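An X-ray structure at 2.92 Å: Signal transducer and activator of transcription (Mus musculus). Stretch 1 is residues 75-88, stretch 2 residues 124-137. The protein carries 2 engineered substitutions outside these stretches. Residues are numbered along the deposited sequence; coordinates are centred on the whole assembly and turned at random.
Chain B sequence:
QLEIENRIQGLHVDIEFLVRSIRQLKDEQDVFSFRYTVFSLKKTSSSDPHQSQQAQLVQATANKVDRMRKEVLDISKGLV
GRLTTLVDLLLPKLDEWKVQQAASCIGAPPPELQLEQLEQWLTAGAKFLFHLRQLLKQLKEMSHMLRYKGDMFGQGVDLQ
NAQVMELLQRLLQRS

Stretch 1, residues 75-88: ISKGLVGRLTTLVD
Stretch 2, residues 124-137: AGAKFLFHLRQLLK

Residues 75-88 and 124-137 are both helical throughout, each a segment of a longer helix, and they pack nearly antiparallel: their N-to-C directions differ by 154° (signed crossing angle -154°), and the axes approach to 10.8 Å. The register sets Ser76 beside Leu132 (CA to CA 7.9 Å) and Val87 beside Gly125 (CA to CA 7.3 Å). No hydrogen bond crosses between the stretches; apolar packing joins them, burying 404 Å² in total.

Leu83 is the centre of the contact. Its CA-to-CB bond points toward the other helix, and its m,t rotamer (chi1 -60°, chi2 157°) spreads the two methyls over three partners. Leu83 CD1 lies 3.6 Å from Leu132 CD2 and 3.8 Å from Leu129 CD2, while Leu83 CD2 lies 3.7 Å from Phe128 CB and meets the Phe128 ring obliquely. Phe128 itself points toward stretch 1 with chi1 -77° (m) and chi2 -48°.

Leu132 answers with the t,p rotamer (chi1 -173°, chi2 60°). In this conformation its CD2 also reaches Val80 CG2 at 3.6 Å, and its CD1 lies 4.3 Å from Ser76 CB. Val80, chi1 166° (t), leaves its backbone sideways, yet its branched side chain still brings a methyl to Leu132. Leu129 also starts sideways, but its m,t conformation (-77°, 159°) carries its end inward, where Leu129 CD1 lies 4.3 Å from Val87 CG2; Val87 is t (172°).

At one end, Leu86 (t,p; 180°, 63°) packs against the bare backbone of Gly125, with Leu86 CD2 4.5 Å from Gly125 CA. At the other, small Ser76 (p, 51°) places OG 4.2 Å from CD2 of Leu136 (m,t); this buried hydroxyl is hydrogen-bonded elsewhere in the structure. Away from the interface, Thr84 (m, -63°) turns OG1 back onto its own helix, donating to Val80 O at 3.0 Å.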

# COMPACT_ATOMS: atom_id res chain seq x y z
N ILE B 75 8.28 -17.24 0.21
CA ILE B 75 7.14 -17.64 1.03
C ILE B 75 6.22 -18.55 0.23
O ILE B 75 5.98 -19.71 0.60
CB ILE B 75 6.38 -16.40 1.54
CG1 ILE B 75 7.27 -15.58 2.48
CG2 ILE B 75 5.10 -16.81 2.26
CD1 ILE B 75 6.77 -14.18 2.72
N SER B 76 5.70 -18.05 -0.89
CA SER B 76 4.70 -18.80 -1.65
C SER B 76 5.27 -20.10 -2.20
O SER B 76 4.55 -21.09 -2.30
CB SER B 76 4.15 -17.93 -2.77
OG SER B 76 5.19 -17.36 -3.54
N LYS B 77 6.56 -20.11 -2.57
CA LYS B 77 7.16 -21.36 -3.04
C LYS B 77 7.20 -22.40 -1.93
O LYS B 77 7.00 -23.59 -2.19
CB LYS B 77 8.57 -21.11 -3.59
CG LYS B 77 9.69 -21.29 -2.57
CD LYS B 77 11.03 -20.80 -3.10
CE LYS B 77 11.59 -21.72 -4.18
NZ LYS B 77 12.93 -21.28 -4.65
N GLY B 78 7.45 -21.97 -0.70
CA GLY B 78 7.38 -22.90 0.42
C GLY B 78 5.97 -23.40 0.66
O GLY B 78 5.77 -24.57 1.03
N LEU B 79 4.97 -22.54 0.45
CA LEU B 79 3.58 -22.97 0.58
C LEU B 79 3.21 -23.93 -0.54
O LEU B 79 2.61 -24.99 -0.30
CB LEU B 79 2.65 -21.76 0.59
CG LEU B 79 2.66 -20.88 1.85
CD1 LEU B 79 1.66 -19.75 1.69
CD2 LEU B 79 2.34 -21.69 3.10
N VAL B 80 3.55 -23.58 -1.79
CA VAL B 80 3.28 -24.47 -2.91
C VAL B 80 3.80 -25.87 -2.62
O VAL B 80 3.09 -26.87 -2.78
CB VAL B 80 3.89 -23.90 -4.21
CG1 VAL B 80 3.93 -24.96 -5.31
CG2 VAL B 80 3.11 -22.69 -4.67
N GLY B 81 5.06 -25.96 -2.19
CA GLY B 81 5.62 -27.26 -1.86
C GLY B 81 4.88 -27.95 -0.73
O GLY B 81 4.63 -29.16 -0.79
N ARG B 82 4.52 -27.19 0.31
CA ARG B 82 3.77 -27.78 1.42
C ARG B 82 2.42 -28.29 0.96
O ARG B 82 2.00 -29.40 1.30
CB ARG B 82 3.62 -26.75 2.54
CG ARG B 82 4.71 -26.81 3.59
CD ARG B 82 4.35 -25.98 4.81
NE ARG B 82 4.87 -24.62 4.72
CZ ARG B 82 4.48 -23.62 5.51
NH1 ARG B 82 3.56 -23.82 6.44
NH2 ARG B 82 5.02 -22.42 5.36
N LEU B 83 1.70 -27.48 0.18
CA LEU B 83 0.41 -27.91 -0.36
C LEU B 83 0.56 -29.18 -1.17
O LEU B 83 -0.32 -30.05 -1.16
CB LEU B 83 -0.20 -26.79 -1.19
CG LEU B 83 -0.45 -25.48 -0.43
CD1 LEU B 83 -0.52 -24.30 -1.39
CD2 LEU B 83 -1.72 -25.57 0.40
N THR B 84 1.68 -29.32 -1.89
CA THR B 84 1.94 -30.55 -2.64
C THR B 84 2.03 -31.74 -1.70
O THR B 84 1.38 -32.77 -1.91
CB THR B 84 3.23 -30.42 -3.45
OG1 THR B 84 3.09 -29.37 -4.42
CG2 THR B 84 3.57 -31.72 -4.16
N THR B 85 2.86 -31.63 -0.65
CA THR B 85 2.97 -32.70 0.33
C THR B 85 1.61 -33.09 0.88
O THR B 85 1.29 -34.28 1.01
CB THR B 85 3.90 -32.27 1.46
OG1 THR B 85 5.21 -32.01 0.93
CG2 THR B 85 3.99 -33.35 2.54
N LEU B 86 0.78 -32.09 1.21
CA LEU B 86 -0.55 -32.38 1.73
C LEU B 86 -1.40 -33.11 0.69
O LEU B 86 -2.00 -34.15 0.98
CB LEU B 86 -1.23 -31.07 2.16
CG LEU B 86 -2.65 -31.18 2.73
CD1 LEU B 86 -2.67 -31.99 4.01
CD2 LEU B 86 -3.21 -29.79 2.97
N VAL B 87 -1.47 -32.57 -0.53
CA VAL B 87 -2.23 -33.22 -1.59
C VAL B 87 -1.68 -34.62 -1.85
O VAL B 87 -2.43 -35.60 -1.87
CB VAL B 87 -2.20 -32.36 -2.87
CG1 VAL B 87 -2.81 -33.12 -4.06
CG2 VAL B 87 -2.93 -31.05 -2.65
N ASP B 88 -0.37 -34.72 -2.05
CA ASP B 88 0.25 -36.02 -2.30
C ASP B 88 0.00 -37.00 -1.15
O ASP B 88 0.12 -38.21 -1.35
CB ASP B 88 1.75 -35.86 -2.53
CG ASP B 88 2.06 -35.12 -3.82
OD1 ASP B 88 1.11 -34.69 -4.51
OD2 ASP B 88 3.25 -34.98 -4.15
N ALA B 124 -10.79 -28.16 2.40
CA ALA B 124 -9.90 -27.20 3.03
C ALA B 124 -8.58 -27.09 2.28
O ALA B 124 -8.02 -26.00 2.14
CB ALA B 124 -9.65 -27.59 4.49
N GLY B 125 -8.07 -28.22 1.78
CA GLY B 125 -6.86 -28.18 0.98
C GLY B 125 -7.05 -27.45 -0.33
O GLY B 125 -6.16 -26.74 -0.80
N ALA B 126 -8.22 -27.62 -0.96
CA ALA B 126 -8.51 -26.90 -2.19
C ALA B 126 -8.69 -25.41 -1.92
O ALA B 126 -8.19 -24.58 -2.69
CB ALA B 126 -9.76 -27.48 -2.85
N LYS B 127 -9.39 -25.06 -0.84
CA LYS B 127 -9.60 -23.66 -0.51
C LYS B 127 -8.28 -22.92 -0.35
O LYS B 127 -8.22 -21.70 -0.57
CB LYS B 127 -10.44 -23.54 0.76
CG LYS B 127 -11.92 -23.81 0.53
CD LYS B 127 -12.61 -24.39 1.77
CE LYS B 127 -12.60 -23.41 2.94
NZ LYS B 127 -13.35 -23.95 4.11
N PHE B 128 -7.22 -23.62 0.05
CA PHE B 128 -5.90 -22.99 0.13
C PHE B 128 -5.33 -22.74 -1.25
O PHE B 128 -4.72 -21.69 -1.50
CB PHE B 128 -4.95 -23.86 0.95
CG PHE B 128 -5.17 -23.79 2.44
CD1 PHE B 128 -5.31 -22.57 3.07
CD2 PHE B 128 -5.24 -24.95 3.20
CE1 PHE B 128 -5.51 -22.50 4.44
CE2 PHE B 128 -5.44 -24.89 4.56
CZ PHE B 128 -5.57 -23.67 5.18
N LEU B 129 -5.51 -23.69 -2.17
CA LEU B 129 -4.92 -23.55 -3.50
C LEU B 129 -5.62 -22.47 -4.31
O LEU B 129 -4.98 -21.74 -5.08
CB LEU B 129 -4.95 -24.89 -4.23
CG LEU B 129 -3.88 -25.88 -3.77
CD1 LEU B 129 -4.27 -27.29 -4.14
CD2 LEU B 129 -2.54 -25.52 -4.39
N PHE B 130 -6.94 -22.34 -4.15
CA PHE B 130 -7.63 -21.24 -4.82
C PHE B 130 -7.21 -19.90 -4.24
O PHE B 130 -6.98 -18.94 -4.98
CB PHE B 130 -9.15 -21.42 -4.72
CG PHE B 130 -9.69 -22.50 -5.60
CD1 PHE B 130 -9.66 -22.36 -6.98
CD2 PHE B 130 -10.23 -23.65 -5.06
CE1 PHE B 130 -10.16 -23.36 -7.80
CE2 PHE B 130 -10.73 -24.64 -5.87
CZ PHE B 130 -10.70 -24.50 -7.24
N HIS B 131 -7.10 -19.83 -2.91
CA HIS B 131 -6.62 -18.61 -2.28
C HIS B 131 -5.23 -18.25 -2.80
O HIS B 131 -4.97 -17.09 -3.15
CB HIS B 131 -6.60 -18.77 -0.76
CG HIS B 131 -6.45 -17.48 -0.02
ND1 HIS B 131 -6.45 -16.25 -0.64
CD2 HIS B 131 -6.30 -17.23 1.30
CE1 HIS B 131 -6.30 -15.30 0.26
NE2 HIS B 131 -6.21 -15.87 1.45
N LEU B 132 -4.33 -19.23 -2.87
CA LEU B 132 -2.98 -18.95 -3.33
C LEU B 132 -2.96 -18.56 -4.80
O LEU B 132 -2.15 -17.71 -5.21
CB LEU B 132 -2.08 -20.17 -3.09
CG LEU B 132 -0.59 -19.98 -3.35
CD1 LEU B 132 -0.00 -18.89 -2.46
CD2 LEU B 132 0.16 -21.29 -3.15
N ARG B 133 -3.83 -19.15 -5.61
CA ARG B 133 -3.91 -18.74 -7.01
C ARG B 133 -4.32 -17.28 -7.13
O ARG B 133 -3.78 -16.54 -7.96
CB ARG B 133 -4.90 -19.63 -7.77
CG ARG B 133 -5.05 -19.24 -9.23
CD ARG B 133 -5.97 -20.19 -9.99
NE ARG B 133 -6.09 -19.80 -11.39
CZ ARG B 133 -6.74 -20.51 -12.31
NH1 ARG B 133 -6.80 -20.07 -13.56
NH2 ARG B 133 -7.34 -21.65 -11.99
N GLN B 134 -5.27 -16.84 -6.29
CA GLN B 134 -5.66 -15.44 -6.29
C GLN B 134 -4.49 -14.54 -5.92
O GLN B 134 -4.31 -13.47 -6.51
CB GLN B 134 -6.83 -15.23 -5.33
CG GLN B 134 -7.27 -13.78 -5.19
CD GLN B 134 -7.71 -13.19 -6.51
OE1 GLN B 134 -7.26 -12.11 -6.90
NE2 GLN B 134 -8.61 -13.89 -7.21
N LEU B 135 -3.69 -14.96 -4.94
CA LEU B 135 -2.58 -14.13 -4.49
C LEU B 135 -1.49 -14.03 -5.55
O LEU B 135 -0.97 -12.94 -5.81
CB LEU B 135 -2.02 -14.67 -3.18
CG LEU B 135 -3.01 -14.76 -2.01
CD1 LEU B 135 -2.34 -15.33 -0.78
CD2 LEU B 135 -3.64 -13.41 -1.71
N LEU B 136 -1.12 -15.16 -6.16
CA LEU B 136 -0.18 -15.10 -7.27
C LEU B 136 -0.72 -14.25 -8.41
O LEU B 136 0.04 -13.54 -9.08
CB LEU B 136 0.13 -16.52 -7.77
CG LEU B 136 0.98 -17.41 -6.87
CD1 LEU B 136 1.08 -18.80 -7.47
CD2 LEU B 136 2.37 -16.83 -6.65
N LYS B 137 -2.03 -14.31 -8.65
CA LYS B 137 -2.65 -13.48 -9.67
C LYS B 137 -2.48 -12.00 -9.35
O LYS B 137 -2.35 -11.18 -10.26
CB LYS B 137 -4.12 -13.84 -9.80
CG LYS B 137 -4.82 -13.23 -11.01
CD LYS B 137 -6.27 -13.67 -11.11
CE LYS B 137 -6.42 -15.19 -11.08
NZ LYS B 137 -7.76 -15.65 -11.53